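Local coordinates for protein VompD (Bartonella quintana, PDB 4LGO) that probably mediates bacterial adhesion as a trimeric autotransporter adhesin of the outer membrane, this chain being N-terminal domain 1 of the longer protein, at residues V38-V43 and V65-N70; V43-G48 and S52-I57. All coordinates share one frame; numbering follows the deposited sequence.

Contact 1 of 2, residues V38-V43 and V65-N70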
ATOM      1  N   VAL A  38      19.648 -16.347  20.552  1.00 30.95           N
ATOM      2  CA  VAL A  38      18.447 -15.537  20.319  1.00 29.05           C
ATOM      3  C   VAL A  38      18.178 -15.563  18.823  1.00 27.83           C
ATOM      4  O   VAL A  38      19.106 -15.334  18.047  1.00 27.66           O
ATOM      5  CB  VAL A  38      18.656 -14.083  20.787  1.00 28.88           C
ATOM      6  CG1 VAL A  38      17.445 -13.193  20.495  1.00 28.25           C
ATOM      7  CG2 VAL A  38      18.982 -14.064  22.282  1.00 29.76           C
ATOM      8  N   LYS A  39      16.949 -15.913  18.425  1.00 25.78           N
ATOM      9  CA  LYS A  39      16.568 -15.901  17.009  1.00 25.53           C
ATOM     10  C   LYS A  39      15.613 -14.781  16.696  1.00 24.26           C
ATOM     11  O   LYS A  39      14.633 -14.585  17.415  1.00 22.92           O
ATOM     12  CB  LYS A  39      15.903 -17.216  16.595  1.00 27.47           C
ATOM     13  N   PHE A  40      15.879 -14.068  15.606  1.00 23.71           N
ATOM     14  CA  PHE A  40      14.923 -13.149  15.014  1.00 22.84           C
ATOM     15  C   PHE A  40      14.472 -13.757  13.696  1.00 23.34           C
ATOM     16  O   PHE A  40      15.302 -14.212  12.882  1.00 23.32           O
ATOM     17  CB  PHE A  40      15.509 -11.783  14.655  1.00 23.16           C
ATOM     18  CG  PHE A  40      15.946 -10.911  15.803  1.00 23.07           C
ATOM     19  CD1 PHE A  40      15.748 -11.233  17.137  1.00 23.54           C
ATOM     20  CD2 PHE A  40      16.606  -9.723  15.504  1.00 24.62           C
ATOM     21  CE1 PHE A  40      16.203 -10.381  18.147  1.00 23.85           C
ATOM     22  CE2 PHE A  40      17.046  -8.867  16.493  1.00 25.09           C
ATOM     23  CZ  PHE A  40      16.850  -9.190  17.820  1.00 25.15           C
ATOM     24  N   VAL A  41      13.166 -13.724  13.450  1.00 22.37           N
ATOM     25  CA  VAL A  41      12.643 -14.282  12.232  1.00 23.90           C
ATOM     26  C   VAL A  41      11.580 -13.382  11.606  1.00 21.95           C
ATOM     27  O   VAL A  41      10.760 -12.767  12.309  1.00 20.90           O
ATOM     28  CB  VAL A  41      12.090 -15.702  12.423  1.00 26.43           C
ATOM     29  CG1 VAL A  41      13.163 -16.678  12.925  1.00 28.83           C
ATOM     30  CG2 VAL A  41      10.860 -15.703  13.295  1.00 25.91           C
ATOM     31  N   GLY A  42      11.613 -13.274  10.294  1.00 21.95           N
ATOM     32  CA  GLY A  42      10.519 -12.638   9.562  1.00 22.27           C
ATOM     33  C   GLY A  42       9.474 -13.692   9.284  1.00 23.16           C
ATOM     34  O   GLY A  42       9.797 -14.749   8.753  1.00 26.16           O
ATOM     35  N   VAL A  43       8.228 -13.395   9.607  1.00 21.30           N
ATOM     36  CA  VAL A  43       7.119 -14.307   9.419  1.00 22.09           C
ATOM     37  C   VAL A  43       6.682 -14.325   7.958  1.00 22.98           C
ATOM     38  O   VAL A  43       6.564 -13.286   7.328  1.00 22.32           O
ATOM     39  CB  VAL A  43       5.928 -13.876  10.306  1.00 20.59           C
ATOM     40  CG1 VAL A  43       4.691 -14.759  10.076  1.00 21.42           C
ATOM     41  CG2 VAL A  43       6.341 -13.886  11.767  1.00 20.41           C
ATOM     42  N   VAL A  65      22.375  -5.611  12.093  1.00 30.52           N
ATOM     43  CA  VAL A  65      21.130  -6.298  11.798  1.00 28.79           C
ATOM     44  C   VAL A  65      20.265  -5.273  11.074  1.00 27.65           C
ATOM     45  O   VAL A  65      19.919  -4.228  11.650  1.00 27.60           O
ATOM     46  CB  VAL A  65      20.427  -6.792  13.081  1.00 27.32           C
ATOM     47  CG1 VAL A  65      19.208  -7.630  12.738  1.00 26.18           C
ATOM     48  CG2 VAL A  65      21.384  -7.595  13.948  1.00 28.30           C
ATOM     49  N   LYS A  66      19.969  -5.560   9.805  1.00 27.48           N
ATOM     50  CA  LYS A  66      19.289  -4.621   8.908  1.00 27.46           C
ATOM     51  C   LYS A  66      17.820  -4.992   8.748  1.00 25.58           C
ATOM     52  O   LYS A  66      17.506  -6.145   8.496  1.00 24.67           O
ATOM     53  CB  LYS A  66      19.949  -4.647   7.531  1.00 29.36           C
ATOM     54  CG  LYS A  66      21.439  -4.320   7.568  1.00 32.18           C
ATOM     55  CD  LYS A  66      22.158  -4.697   6.278  1.00 34.79           C
ATOM     56  CE  LYS A  66      21.555  -4.037   5.070  1.00 35.66           C
ATOM     57  NZ  LYS A  66      22.264  -4.389   3.801  1.00 38.06           N
ATOM     58  N   PHE A  67      16.951  -3.992   8.893  1.00 24.94           N
ATOM     59  CA  PHE A  67      15.488  -4.145   8.814  1.00 23.30           C
ATOM     60  C   PHE A  67      14.956  -3.337   7.648  1.00 23.38           C
ATOM     61  O   PHE A  67      15.266  -2.153   7.525  1.00 24.37           O
ATOM     62  CB  PHE A  67      14.800  -3.618  10.082  1.00 22.71           C
ATOM     63  CG  PHE A  67      15.061  -4.434  11.326  1.00 22.41           C
ATOM     64  CD1 PHE A  67      16.256  -4.287  12.030  1.00 23.65           C
ATOM     65  CD2 PHE A  67      14.151  -5.379  11.761  1.00 21.50           C
ATOM     66  CE1 PHE A  67      16.507  -5.043  13.155  1.00 23.25           C
ATOM     67  CE2 PHE A  67      14.388  -6.126  12.906  1.00 21.46           C
ATOM     68  CZ  PHE A  67      15.564  -5.953  13.607  1.00 22.04           C
ATOM     69  N   ASP A  68      14.130  -3.970   6.818  1.00 22.90           N
ATOM     70  CA  ASP A  68      13.509  -3.316   5.670  1.00 22.67           C
ATOM     71  C   ASP A  68      12.185  -3.987   5.415  1.00 20.97           C
ATOM     72  O   ASP A  68      11.827  -4.966   6.081  1.00 19.75           O
ATOM     73  CB  ASP A  68      14.418  -3.419   4.429  1.00 24.63           C
ATOM     74  CG  ASP A  68      14.106  -2.358   3.347  1.00 25.53           C
ATOM     75  OD1 ASP A  68      13.177  -1.539   3.488  1.00 24.71           O
ATOM     76  OD2 ASP A  68      14.876  -2.281   2.374  1.00 27.61           O
ATOM     77  N   LEU A  69      11.424  -3.431   4.483  1.00 20.60           N
ATOM     78  CA  LEU A  69      10.281  -4.139   3.916  1.00 19.39           C
ATOM     79  C   LEU A  69      10.737  -4.983   2.752  1.00 20.14           C
ATOM     80  O   LEU A  69      11.666  -4.630   2.032  1.00 21.21           O
ATOM     81  CB  LEU A  69       9.217  -3.180   3.381  1.00 18.93           C
ATOM     82  CG  LEU A  69       8.491  -2.359   4.442  1.00 18.05           C
ATOM     83  CD1 LEU A  69       7.543  -1.335   3.788  1.00 17.64           C
ATOM     84  CD2 LEU A  69       7.744  -3.237   5.442  1.00 17.15           C
ATOM     85  N   ASN A  70      10.074  -6.112   2.598  1.00 19.91           N
ATOM     86  CA  ASN A  70      10.082  -6.869   1.354  1.00 20.67           C
ATOM     87  C   ASN A  70       9.735  -5.936   0.203  1.00 21.23           C
ATOM     88  O   ASN A  70       8.932  -5.022   0.351  1.00 20.15           O
ATOM     89  CB  ASN A  70       9.072  -8.036   1.486  1.00 20.10           C
ATOM     90  CG  ASN A  70       9.197  -9.102   0.389  1.00 21.50           C
ATOM     91  OD1 ASN A  70       9.370  -8.803  -0.803  1.00 22.64           O
ATOM     92  ND2 ASN A  70       9.054 -10.361   0.794  1.00 22.08           N
TER

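Contact 2 of 2, residues V43-G48 and S52-I57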
ATOM      1  N   VAL A  43       8.228 -13.395   9.607  1.00 21.30           N
ATOM      2  CA  VAL A  43       7.119 -14.307   9.419  1.00 22.09           C
ATOM      3  C   VAL A  43       6.682 -14.325   7.958  1.00 22.98           C
ATOM      4  O   VAL A  43       6.564 -13.286   7.328  1.00 22.32           O
ATOM      5  CB  VAL A  43       5.928 -13.876  10.306  1.00 20.59           C
ATOM      6  CG1 VAL A  43       4.691 -14.759  10.076  1.00 21.42           C
ATOM      7  CG2 VAL A  43       6.341 -13.886  11.767  1.00 20.41           C
ATOM      8  N   LYS A  44       6.422 -15.502   7.418  1.00 24.37           N
ATOM      9  CA  LYS A  44       5.894 -15.588   6.072  1.00 25.96           C
ATOM     10  C   LYS A  44       4.424 -15.171   5.995  1.00 25.18           C
ATOM     11  O   LYS A  44       3.608 -15.657   6.771  1.00 24.47           O
ATOM     12  CB  LYS A  44       6.007 -17.005   5.566  1.00 28.61           C
ATOM     13  CG  LYS A  44       7.439 -17.359   5.219  1.00 31.30           C
ATOM     14  CD  LYS A  44       7.534 -18.783   4.704  1.00 34.61           C
ATOM     15  CE  LYS A  44       7.453 -19.787   5.824  1.00 36.16           C
ATOM     16  NZ  LYS A  44       8.677 -19.723   6.651  1.00 37.65           N
ATOM     17  N   ALA A  45       4.094 -14.303   5.036  1.00 25.44           N
ATOM     18  CA  ALA A  45       2.700 -13.862   4.839  1.00 26.85           C
ATOM     19  C   ALA A  45       1.912 -14.994   4.175  1.00 30.19           C
ATOM     20  O   ALA A  45       0.722 -15.133   4.413  1.00 31.30           O
ATOM     21  CB  ALA A  45       2.638 -12.600   3.981  1.00 25.99           C
ATOM     22  N   GLU A  46       2.583 -15.769   3.333  1.00 33.41           N
ATOM     23  CA  GLU A  46       1.962 -16.877   2.611  1.00 39.51           C
ATOM     24  C   GLU A  46       2.641 -18.181   3.032  1.00 41.43           C
ATOM     25  O   GLU A  46       3.820 -18.378   2.740  1.00 38.66           O
ATOM     26  CB  GLU A  46       2.156 -16.683   1.118  1.00 43.73           C
ATOM     27  CG  GLU A  46       1.136 -15.805   0.444  1.00 46.33           C
ATOM     28  CD  GLU A  46       1.058 -16.114  -1.040  1.00 51.39           C
ATOM     29  OE1 GLU A  46       2.122 -16.185  -1.697  1.00 52.92           O
ATOM     30  OE2 GLU A  46      -0.069 -16.306  -1.549  1.00 57.57           O
ATOM     31  N   GLU A  47       1.882 -19.036   3.723  1.00 47.09           N
ATOM     32  CA  GLU A  47       2.355 -20.314   4.326  1.00 52.86           C
ATOM     33  C   GLU A  47       3.595 -20.983   3.736  1.00 56.95           C
ATOM     34  O   GLU A  47       4.564 -21.267   4.459  1.00 61.29           O
ATOM     35  CB  GLU A  47       1.222 -21.350   4.288  1.00 55.53           C
ATOM     36  N   GLY A  48       3.548 -21.271   2.437  1.00 58.45           N
ATOM     37  CA  GLY A  48       4.599 -22.059   1.782  1.00 59.00           C
ATOM     38  C   GLY A  48       5.600 -21.268   0.954  1.00 57.41           C
ATOM     39  O   GLY A  48       6.495 -21.853   0.347  1.00 58.77           O
ATOM     40  N   SER A  52       7.827 -14.547   0.930  1.00 29.63           N
ATOM     41  CA  SER A  52       6.714 -13.715   1.373  1.00 26.44           C
ATOM     42  C   SER A  52       6.859 -13.120   2.793  1.00 24.00           C
ATOM     43  O   SER A  52       5.854 -12.781   3.410  1.00 22.16           O
ATOM     44  CB  SER A  52       5.417 -14.514   1.295  1.00 26.72           C
ATOM     45  OG  SER A  52       5.368 -15.486   2.332  1.00 27.16           O
ATOM     46  N   LYS A  53       8.078 -12.952   3.306  1.00 23.17           N
ATOM     47  CA  LYS A  53       8.258 -12.336   4.642  1.00 22.75           C
ATOM     48  C   LYS A  53       8.204 -10.818   4.482  1.00 20.68           C
ATOM     49  O   LYS A  53       9.097 -10.227   3.868  1.00 20.58           O
ATOM     50  CB  LYS A  53       9.612 -12.766   5.261  1.00 25.55           C
ATOM     51  CG  LYS A  53       9.746 -14.271   5.384  1.00 27.52           C
ATOM     52  CD  LYS A  53      11.135 -14.708   5.862  1.00 30.97           C
ATOM     53  CE  LYS A  53      11.315 -16.196   5.601  1.00 34.97           C
ATOM     54  NZ  LYS A  53      12.593 -16.678   6.192  1.00 37.89           N
ATOM     55  N   ASN A  54       7.138 -10.198   4.992  1.00 18.03           N
ATOM     56  CA  ASN A  54       6.926  -8.785   4.839  1.00 16.96           C
ATOM     57  C   ASN A  54       8.037  -7.944   5.432  1.00 17.08           C
ATOM     58  O   ASN A  54       8.384  -6.928   4.840  1.00 17.67           O
ATOM     59  CB  ASN A  54       5.610  -8.342   5.490  1.00 15.47           C
ATOM     60  CG  ASN A  54       4.394  -8.672   4.672  1.00 16.20           C
ATOM     61  OD1 ASN A  54       4.449  -8.747   3.459  1.00 16.42           O
ATOM     62  ND2 ASN A  54       3.265  -8.899   5.354  1.00 15.54           N
ATOM     63  N   ILE A  55       8.561  -8.368   6.580  1.00 16.56           N
ATOM     64  CA  ILE A  55       9.697  -7.720   7.221  1.00 17.13           C
ATOM     65  C   ILE A  55      10.961  -8.489   6.846  1.00 18.79           C
ATOM     66  O   ILE A  55      11.097  -9.683   7.140  1.00 18.62           O
ATOM     67  CB  ILE A  55       9.571  -7.625   8.752  1.00 16.91           C
ATOM     68  CG1 ILE A  55       8.224  -7.032   9.158  1.00 16.39           C
ATOM     69  CG2 ILE A  55      10.752  -6.844   9.327  1.00 16.82           C
ATOM     70  CD1 ILE A  55       7.999  -5.595   8.747  1.00 16.60           C
ATOM     71  N   LYS A  56      11.842  -7.792   6.133  1.00 20.28           N
ATOM     72  CA  LYS A  56      13.096  -8.362   5.628  1.00 21.97           C
ATOM     73  C   LYS A  56      14.198  -8.032   6.610  1.00 22.08           C
ATOM     74  O   LYS A  56      14.580  -6.852   6.754  1.00 22.54           O
ATOM     75  CB  LYS A  56      13.434  -7.769   4.265  1.00 24.08           C
ATOM     76  CG  LYS A  56      14.747  -8.237   3.647  1.00 27.53           C
ATOM     77  CD  LYS A  56      15.054  -7.423   2.385  1.00 30.21           C
ATOM     78  CE  LYS A  56      16.527  -7.479   1.972  1.00 34.83           C
ATOM     79  NZ  LYS A  56      17.414  -6.469   2.653  1.00 36.07           N
ATOM     80  N   ILE A  57      14.669  -9.059   7.295  1.00 22.39           N
ATOM     81  CA  ILE A  57      15.737  -8.908   8.291  1.00 22.90           C
ATOM     82  C   ILE A  57      16.959  -9.664   7.786  1.00 24.99           C
ATOM     83  O   ILE A  57      16.891 -10.863   7.487  1.00 25.91           O
ATOM     84  CB  ILE A  57      15.381  -9.448   9.683  1.00 22.62           C
ATOM     85  CG1 ILE A  57      13.921  -9.155  10.054  1.00 21.45           C
ATOM     86  CG2 ILE A  57      16.310  -8.858  10.735  1.00 22.88           C
ATOM     87  CD1 ILE A  57      13.568  -9.741  11.410  1.00 21.71           C
TER
HETATM   88  O   HOH W   1       7.616 -10.659   8.111  1.00 18.16           O
HETATM   89  O   HOH W   2       4.912 -11.414   6.318  1.00 18.20           O

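Contact 1 of 2, residues V38-V43 and V65-N70
Phe40 and Val65 mark where the two backbones come nearest, their CA atoms 9.8 Å apart, so strands 38-42 and 65-69 run in the same direction too far apart for sheet pairing and meet through side chains alone. Phe40 does the reaching. Its chi2 of -5° leaves CD1 on the CA side of the ring and makes CD2 the leading corner. That corner comes 4.3 Å from Val65 CG1, a methyl group lying at the edge of the Phe40 ring, close to its plane. The same Phe40 CD2 lies 4.3 Å from Phe67 CZ, and here the approach is oblique for both rings. Phe67 reaches in with the far end of its ring, although its CB does not point straight at the other strand. The touch is light, burying only 80 Å² in all, but all three residues are buried in the trimer. Phe40 also packs on Val65 of the third subunit, while Phe67 meets Phe67 of both other subunits, gathering the three rings in the interior. Within the chain, strand 65-69 pairs antiparallel with strand 55-59, where Ile57 packs on Val65 and Phe67; both contact strands form parallel ladders with strands of neighbouring subunits.

Contact 2 of 2, residues V43-G48 and S52-I57
Ser52 grips the turn at Ala45 and Glu46 with two acceptors. Its carbonyl O takes the N-H of Ala45, with Ala45 N and Ser52 O 2.8 Å apart and the donor standing 49° out of the carbonyl plane. Its hydroxyl takes the next N-H along: Glu46 N lies 3.0 Å from Ser52 OG, in a nearly straight bond of 162°. A chi1 of 73° tucks OG between the backbone N and the carbonyl carbon of Ser52, turned toward the Glu46 amide, and OG in turn hydrogen-bonds to the carbonyl O of Asn49 inside the same loop, so it both accepts and donates.

Val43 O is served differently. Lys53 CA approaches it at 3.3 Å in a CA-H...O contact, and two waters sit within bonding distance. Water 1 lies 2.9 Å from Val43 O. Water 2 lies 2.7 Å from Val43 O. Water 1 accepts the N-H of Ile55 and water 2 that of Asn54, so the amide of Asn54 and that of Ile55, where strand 55-59 begins, reach Val43 O through solvent. The Asn54 side chain serves elsewhere: its ND2 is hydrogen-bonded to Arg74 O of the same chain and to Asp68 OD1 of the third subunit.

Lys44 and Lys53 lie alongside each other, pointing the same way, with Lys44 CG 3.9 Å from Lys53 CG. Lys44 NZ and Lys53 NZ are 5.0 Å apart, and the carboxylate of Glu50 probably eases the like charges through long, weak ion pairs to both.

The whole is a twelve-residue, partly water-bridged loop between strands 37-42 and 55-59, its base pinned by Ser52 through two consecutive backbone N-H groups, and it leads into the antiparallel hairpin of strands 55-59 and 64-69 in this trimeric adhesin domain.

Coming from the N terminus, the chain runs along strand 37-42 and at Val43, which both contacts share, turns into the loop that contact 2 pinches shut between Ala45-Glu46 and Ser52. It leaves on strand 55-59, reverses, and returns as strand 64-69, which meets the first strand in contact 1. Contact 2 is therefore the inner, short closure and contact 1 the outer, wider one, their centres about 10 Å apart. The hairpin joins them directly: Asp68 O lies 2.8 Å from Lys56 N, and Asn70 N 2.9 Å from Asn54 O, both probable hydrogen bonds. Together they tie strand 37-42 and its following loop to the hairpin, and both lie against the second and third subunits.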